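XPF endonuclease (Aeropyrum pernix, PDB 2BGW) is a structure-specific, magnesium-binding endonuclease that probably cuts damaged or single-stranded DNA during nucleotide excision repair. Local coordinates at residues A[18-23]-A[51-56]; A[62-67]-A[96-101]; A[104-109]-A[115-120]. One frame throughout, in Å; residues are numbered along the deposited sequence.

Interaction 1 (A[18-23]-A[51-56]); sequences ERSPVP and VERKTS. With MG (magnesium ion), chain E; SO4 (sulfate ion), chain G.
The guanidinium of Arg53 carries one face against segment 18-23, where a loop runs into helix 22-28, and turns an edge to a sulfate ion. Over that face lie two groups: Val22 CG2, 3.5 Å from Arg53 NE, and Ser20 OG, near Arg53 NH1. At the edge sits the sulfate, its sulfur in the guanidinium plane. This is the nuclease core of the ERCC4 domain, a member of the PDDEXK clan, and Glu52, Arg53 and Lys54 spell the ERK of the XPF family signature on the strand 49-55.

The sulfate, probably from the crystallisation liquor, is gripped chiefly by Arg53 NH1, 2.8 Å from its O1 with an N-H...O angle of 148°; the bond from Arg53 NH2 to sulfate O3, at 3.4 Å, is weak. Ser20 OG is also close, 3.1 Å from sulfate O1. The serine hydroxyl and Arg53 NH1 meet at a poor angle and make no hydrogen bond; Ser20 OG bonds instead with Glu17. NH2 of Arg53 has its charge partner in Glu87, a salt bridge that probably helps to fix the rotation of the group.

Arg53 reaches this place on an extended chain. Its CG stands anti to the backbone N (chi1 178°), and the methylenes run straight to NE, where the chain of Val22, coming from the opposite direction, meets it. Helix 123-137 adds Pro123 and Thr126 beside the arginine.

The neighbouring residue on the strand faces the metal. Glu52 binds magnesium together with Asp42, whose OD2 also accepts a hydrogen bond from Arg53 N. Arg53 belongs to the metal site too: its backbone O lies 2.7 Å from the magnesium, while Glu52 OE2 stands at 2.3 Å from the ion.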
# COMPACT_ATOMS: atom_id res chain seq x y z
N GLU A 18 16.35 2.49 6.09
CA GLU A 18 17.46 1.83 6.78
C GLU A 18 17.91 2.46 8.12
O GLU A 18 18.29 1.74 9.04
CB GLU A 18 18.63 1.79 5.80
CG GLU A 18 19.64 0.70 5.99
CD GLU A 18 20.64 0.65 4.83
OE1 GLU A 18 20.45 1.40 3.83
OE2 GLU A 18 21.61 -0.15 4.92
N ARG A 19 17.87 3.79 8.20
CA ARG A 19 18.31 4.61 9.34
C ARG A 19 17.49 4.41 10.63
O ARG A 19 18.05 4.45 11.73
CB ARG A 19 18.19 6.11 8.97
N SER A 20 16.17 4.25 10.45
CA SER A 20 15.17 3.98 11.49
C SER A 20 15.65 3.11 12.63
O SER A 20 16.45 2.21 12.42
CB SER A 20 14.03 3.19 10.85
OG SER A 20 12.91 3.99 10.58
N PRO A 21 15.08 3.32 13.83
CA PRO A 21 15.22 2.30 14.85
C PRO A 21 14.53 1.02 14.42
O PRO A 21 14.88 -0.05 14.92
CB PRO A 21 14.47 2.90 16.04
CG PRO A 21 14.43 4.33 15.77
CD PRO A 21 14.30 4.46 14.30
N VAL A 22 13.59 1.12 13.48
CA VAL A 22 12.74 0.00 13.09
C VAL A 22 13.43 -1.29 12.67
O VAL A 22 13.13 -2.33 13.25
CB VAL A 22 11.71 0.40 12.05
CG1 VAL A 22 10.67 -0.67 11.90
CG2 VAL A 22 11.04 1.69 12.45
N PRO A 23 14.34 -1.26 11.67
CA PRO A 23 15.05 -2.50 11.28
C PRO A 23 15.68 -3.32 12.41
O PRO A 23 15.49 -4.53 12.44
CB PRO A 23 16.11 -2.01 10.30
CG PRO A 23 15.46 -0.84 9.66
CD PRO A 23 14.72 -0.15 10.78
N VAL A 51 4.57 -1.39 2.45
CA VAL A 51 4.39 -0.61 3.67
C VAL A 51 5.18 0.68 3.55
O VAL A 51 6.36 0.68 3.15
CB VAL A 51 4.91 -1.40 4.92
CG1 VAL A 51 5.08 -0.49 6.14
CG2 VAL A 51 4.00 -2.54 5.24
N GLU A 52 4.51 1.78 3.89
CA GLU A 52 5.09 3.11 3.86
C GLU A 52 5.02 3.57 5.29
O GLU A 52 3.95 3.57 5.87
CB GLU A 52 4.25 4.00 2.91
CG GLU A 52 4.58 5.49 2.81
CD GLU A 52 6.08 5.79 2.78
OE1 GLU A 52 6.85 5.10 2.07
OE2 GLU A 52 6.49 6.76 3.46
N ARG A 53 6.16 3.89 5.88
CA ARG A 53 6.21 4.26 7.30
C ARG A 53 6.32 5.76 7.41
O ARG A 53 7.15 6.36 6.75
CB ARG A 53 7.42 3.65 8.00
CG ARG A 53 7.53 4.04 9.44
CD ARG A 53 8.93 3.79 9.96
NE ARG A 53 9.16 4.35 11.29
CZ ARG A 53 10.07 5.29 11.56
NH1 ARG A 53 10.83 5.78 10.60
NH2 ARG A 53 10.22 5.73 12.80
N LYS A 54 5.49 6.34 8.26
CA LYS A 54 5.47 7.79 8.45
C LYS A 54 5.19 8.14 9.90
O LYS A 54 4.26 7.60 10.51
CB LYS A 54 4.39 8.37 7.56
CG LYS A 54 4.91 9.38 6.63
CD LYS A 54 4.40 9.15 5.26
CE LYS A 54 5.45 9.64 4.30
NZ LYS A 54 4.77 9.91 3.03
N THR A 55 6.02 9.02 10.46
CA THR A 55 5.77 9.60 11.79
C THR A 55 4.52 10.48 11.69
O THR A 55 4.25 11.07 10.62
CB THR A 55 6.89 10.53 12.23
OG1 THR A 55 7.15 11.44 11.16
CG2 THR A 55 8.17 9.78 12.60
N SER A 56 3.74 10.58 12.76
CA SER A 56 2.49 11.29 12.61
C SER A 56 2.74 12.65 11.98
O SER A 56 1.96 13.09 11.11
CB SER A 56 1.73 11.42 13.92
OG SER A 56 2.62 11.62 14.99
MG MG E . 8.51 6.76 4.51
S SO4 G . 13.19 8.25 11.58
O1 SO4 G . 13.32 7.04 10.77
O2 SO4 G . 12.12 9.07 10.99
O3 SO4 G . 12.84 7.92 12.97
O4 SO4 G . 14.51 8.90 11.56

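Interaction 2 (A[62-67]-A[96-101]); sequences SLFDGR and RGRERS
Phe64 reaches from the last turn of helix 56-65 to Arg98 and Ser101, which lie at and just beyond the start of helix 99-112. Both helices belong to the ERCC4 nuclease domain, and the contact joins the C-terminal end of one to the N-terminal end of the other at the protein surface.

From CB, which points toward the 96-101 segment, the ring is carried out with CG anti to the carbonyl carbon (chi1 -54°). On one side of the ring CD1 comes within 4.2 Å of Arg98 NH2, and the next atom, CE1, is equally near Arg98 NE. The two flat groups lie only 16° from parallel, yet they meet obliquely rather than as a stack. At the far end CZ is 3.9 Å from Ser101 CB. CE2 completes the round, with Ser101 OG at the ring edge and in its plane, so the serine touches carbon at the rim instead of a face.

One face of the ring carries Leu63 CG from the preceding residue, offset toward the rim. Arg100, on the same helix start, forms a salt bridge with Glu131 of the second subunit. Leu63 itself joins the helices further inward, its CD2 lying 3.9 Å from Ser101 O.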
# COMPACT_ATOMS: atom_id res chain seq x y z
N SER A 62 3.57 16.07 4.80
CA SER A 62 3.36 15.73 3.40
C SER A 62 1.90 15.89 2.93
O SER A 62 1.68 16.06 1.74
CB SER A 62 3.83 14.32 3.13
OG SER A 62 2.78 13.45 3.49
N LEU A 63 0.92 15.83 3.83
CA LEU A 63 -0.45 16.14 3.42
C LEU A 63 -0.46 17.54 2.85
O LEU A 63 -1.02 17.77 1.79
CB LEU A 63 -1.47 16.03 4.55
CG LEU A 63 -2.93 16.51 4.32
CD1 LEU A 63 -3.58 15.96 3.04
CD2 LEU A 63 -3.86 16.26 5.52
N PHE A 64 0.19 18.48 3.52
CA PHE A 64 0.13 19.87 3.09
C PHE A 64 1.16 20.21 2.02
O PHE A 64 0.98 21.19 1.31
CB PHE A 64 0.20 20.82 4.28
CG PHE A 64 -0.84 20.54 5.32
CD1 PHE A 64 -0.46 20.14 6.61
CD2 PHE A 64 -2.20 20.64 5.02
CE1 PHE A 64 -1.42 19.87 7.58
CE2 PHE A 64 -3.17 20.36 5.98
CZ PHE A 64 -2.78 19.98 7.27
N ASP A 65 2.25 19.44 1.93
CA ASP A 65 3.19 19.50 0.79
C ASP A 65 2.49 19.22 -0.52
O ASP A 65 2.85 19.80 -1.53
CB ASP A 65 4.24 18.41 0.92
CG ASP A 65 5.35 18.77 1.85
OD1 ASP A 65 5.33 19.89 2.42
OD2 ASP A 65 6.27 17.93 2.02
N GLY A 66 1.52 18.32 -0.51
CA GLY A 66 1.04 17.73 -1.75
C GLY A 66 1.74 16.40 -2.01
O GLY A 66 1.26 15.57 -2.79
N ARG A 67 2.89 16.21 -1.36
CA ARG A 67 3.62 14.95 -1.40
C ARG A 67 2.75 13.70 -1.07
O ARG A 67 2.83 12.70 -1.79
CB ARG A 67 4.77 15.00 -0.43
CG ARG A 67 6.04 15.58 -0.96
CD ARG A 67 7.14 15.09 -0.03
NE ARG A 67 8.46 15.59 -0.40
CZ ARG A 67 9.45 15.82 0.48
NH1 ARG A 67 9.27 15.60 1.79
NH2 ARG A 67 10.64 16.28 0.05
N ARG A 96 -2.89 20.92 15.69
CA ARG A 96 -4.25 21.08 16.22
C ARG A 96 -5.10 22.00 15.37
O ARG A 96 -4.56 22.90 14.67
CB ARG A 96 -4.19 21.68 17.61
CG ARG A 96 -4.13 20.67 18.71
CD ARG A 96 -2.77 20.67 19.36
NE ARG A 96 -2.63 19.55 20.29
CZ ARG A 96 -1.88 19.57 21.40
NH1 ARG A 96 -1.20 20.67 21.73
NH2 ARG A 96 -1.83 18.49 22.17
N GLY A 97 -6.41 21.81 15.42
CA GLY A 97 -7.30 22.75 14.73
C GLY A 97 -7.30 22.47 13.25
O GLY A 97 -8.37 22.46 12.63
N ARG A 98 -6.12 22.21 12.68
CA ARG A 98 -6.01 21.59 11.34
C ARG A 98 -6.48 20.12 11.29
O ARG A 98 -6.31 19.47 10.28
CB ARG A 98 -4.58 21.70 10.79
CG ARG A 98 -4.17 23.06 10.23
CD ARG A 98 -2.75 23.41 10.69
NE ARG A 98 -1.77 23.49 9.59
CZ ARG A 98 -0.44 23.58 9.77
NH1 ARG A 98 0.09 23.59 11.00
NH2 ARG A 98 0.38 23.67 8.71
N GLU A 99 -7.08 19.60 12.35
CA GLU A 99 -7.54 18.21 12.37
C GLU A 99 -8.59 17.83 11.33
O GLU A 99 -8.70 16.66 10.96
CB GLU A 99 -8.22 17.86 13.68
CG GLU A 99 -7.78 18.54 14.92
CD GLU A 99 -8.40 17.82 16.09
OE1 GLU A 99 -9.65 17.87 16.24
OE2 GLU A 99 -7.63 17.15 16.82
N ARG A 100 -9.42 18.79 10.92
CA ARG A 100 -10.45 18.48 9.93
C ARG A 100 -9.71 17.99 8.71
O ARG A 100 -10.13 17.01 8.11
CB ARG A 100 -11.31 19.68 9.57
CG ARG A 100 -12.38 19.37 8.51
CD ARG A 100 -13.78 19.31 9.14
NE ARG A 100 -14.84 18.96 8.18
CZ ARG A 100 -15.26 19.76 7.18
NH1 ARG A 100 -14.70 20.96 7.01
NH2 ARG A 100 -16.22 19.34 6.35
N SER A 101 -8.60 18.64 8.37
CA SER A 101 -7.74 18.21 7.29
C SER A 101 -7.25 16.77 7.49
O SER A 101 -7.60 15.88 6.72
CB SER A 101 -6.54 19.13 7.16
OG SER A 101 -6.83 20.20 6.30

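Interaction 3 (A[104-109]-A[115-120]); sequences AAMAAL and IRLMNT. With SO4 (sulfate ion), chain K.
Leu109 and Ile115 are joined by a single backbone hydrogen bond across the end of helix 99-112 and the short link into strand 116-120. Ile115 N gives its hydrogen to Leu109 O at 3.0 Å, with an N-H...O angle of 135° and the donor tilted from the carbonyl plane. The isoleucine side chain lies beside that carbonyl.

Apolar packing supplies the rest. Leu117 points its CB toward the helix, and its two methyl groups divide the work: CD1 rests 3.7 Å from Met106 CB, while CD2 meets Leu109 CD1 at 4.3 Å. The chains of Leu117 and Met106 cross at about a right angle, and the contact is made by CB and CG of Met106. Leu109 and Ile115 add a looser contact between their CB atoms.

Polar contacts lie on the other side of the strand. Arg116, whose CB points away from the helix, bonds through NH2 to a sulfate O3 3.2 Å distant, an ion held also by Arg116 of the second subunit. The guanidinium of Arg116 in this chain also gives NH2 to Gly114 O and NH1 to Gln110 OE1, both of the second subunit.

The arrangement is the second half of a beta-alpha-beta unit, in which strand 81-87 passes through helix 99-112 to the parallel strand 116-120. Phe59 of helix 56-65 packs on Met106 and Leu109, helix 67-78 touches Leu109 and Ile115, and the second subunit packs against Met106 and Leu117.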
# COMPACT_ATOMS: atom_id res chain seq x y z
N ALA A 104 -9.71 13.91 7.49
CA ALA A 104 -10.32 13.86 6.15
C ALA A 104 -9.37 13.17 5.17
O ALA A 104 -9.79 12.32 4.39
CB ALA A 104 -10.68 15.24 5.65
N ALA A 105 -8.09 13.50 5.24
CA ALA A 105 -7.11 12.83 4.42
C ALA A 105 -7.19 11.32 4.67
O ALA A 105 -7.36 10.53 3.74
CB ALA A 105 -5.70 13.34 4.72
N MET A 106 -7.10 10.94 5.94
CA MET A 106 -7.14 9.55 6.31
C MET A 106 -8.30 8.84 5.65
O MET A 106 -8.11 7.84 4.96
CB MET A 106 -7.24 9.43 7.81
CG MET A 106 -6.00 9.93 8.49
SD MET A 106 -6.24 9.87 10.25
CE MET A 106 -4.53 10.19 10.76
N ALA A 107 -9.50 9.39 5.82
CA ALA A 107 -10.69 8.83 5.21
C ALA A 107 -10.60 8.72 3.67
O ALA A 107 -11.14 7.77 3.09
CB ALA A 107 -11.89 9.63 5.62
N ALA A 108 -9.92 9.67 3.03
CA ALA A 108 -9.74 9.67 1.56
C ALA A 108 -8.70 8.66 1.04
O ALA A 108 -8.96 7.96 0.06
CB ALA A 108 -9.39 11.09 1.05
N LEU A 109 -7.53 8.61 1.69
CA LEU A 109 -6.53 7.60 1.38
C LEU A 109 -7.16 6.22 1.43
O LEU A 109 -6.80 5.35 0.66
CB LEU A 109 -5.42 7.63 2.39
CG LEU A 109 -4.55 8.85 2.40
CD1 LEU A 109 -3.85 8.88 3.71
CD2 LEU A 109 -3.55 8.77 1.29
N ILE A 115 -6.15 2.45 0.27
CA ILE A 115 -4.97 2.31 1.13
C ILE A 115 -5.46 1.95 2.50
O ILE A 115 -6.61 2.21 2.84
CB ILE A 115 -4.11 3.56 1.15
CG1 ILE A 115 -3.21 3.60 -0.07
CG2 ILE A 115 -3.19 3.60 2.35
CD1 ILE A 115 -3.63 4.64 -1.08
N ARG A 116 -4.59 1.30 3.28
CA ARG A 116 -4.91 0.82 4.64
C ARG A 116 -4.01 1.50 5.66
O ARG A 116 -2.79 1.62 5.45
CB ARG A 116 -4.79 -0.70 4.73
CG ARG A 116 -5.88 -1.39 3.96
CD ARG A 116 -5.69 -2.86 3.84
NE ARG A 116 -6.87 -3.48 3.25
CZ ARG A 116 -7.94 -3.83 3.96
NH1 ARG A 116 -7.96 -3.61 5.26
NH2 ARG A 116 -8.99 -4.39 3.37
N LEU A 117 -4.62 1.98 6.74
CA LEU A 117 -3.89 2.75 7.75
C LEU A 117 -3.76 1.95 9.00
O LEU A 117 -4.70 1.25 9.38
CB LEU A 117 -4.60 4.04 8.09
CG LEU A 117 -4.72 5.06 6.97
CD1 LEU A 117 -5.72 6.13 7.35
CD2 LEU A 117 -3.37 5.70 6.59
N MET A 118 -2.58 2.01 9.62
CA MET A 118 -2.39 1.52 10.97
C MET A 118 -1.79 2.67 11.74
O MET A 118 -0.91 3.36 11.21
CB MET A 118 -1.39 0.36 11.02
CG MET A 118 -1.70 -0.83 10.15
SD MET A 118 -2.57 -2.22 10.91
CE MET A 118 -2.04 -2.10 12.61
N ASN A 119 -2.24 2.89 12.96
CA ASN A 119 -1.57 3.86 13.81
C ASN A 119 -0.68 3.16 14.85
O ASN A 119 -1.17 2.36 15.62
CB ASN A 119 -2.58 4.82 14.49
CG ASN A 119 -1.88 5.92 15.33
OD1 ASN A 119 -2.15 6.10 16.52
ND2 ASN A 119 -0.94 6.62 14.70
N THR A 120 0.61 3.45 14.88
CA THR A 120 1.46 2.89 15.93
C THR A 120 1.92 3.97 16.95
O THR A 120 1.85 5.18 16.66
CB THR A 120 2.69 2.13 15.36
OG1 THR A 120 3.58 3.04 14.73
CG2 THR A 120 2.29 1.11 14.35
S SO4 K . -10.38 -3.92 -0.33
O1 SO4 K . -10.83 -2.52 -0.39
O2 SO4 K . -10.34 -4.40 -1.71
O3 SO4 K . -9.00 -3.98 0.22
O4 SO4 K . -11.35 -4.73 0.44

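Followed from the N terminus, the three contacts come in series, with none nested or crossed. Interaction 1 closes over 27 intervening residues, which hold the rest of helix 22-28, strands 32-36 and 43-46 and the start of strand 49-55, and ties the start of that helix to strand 49-55. The chain passes directly into helix 56-65, whose end interaction 2 joins to helix 99-112 after helix 67-78 and strand 81-87. Interaction 3 spans only five residues, three of them the end of helix 99-112, bringing that helix onto edge strand 116-120. Interactions 2 and 3 share it and touch where Leu63 packs on Ala105; interactions 1 and 3 reach the same sheet without touching.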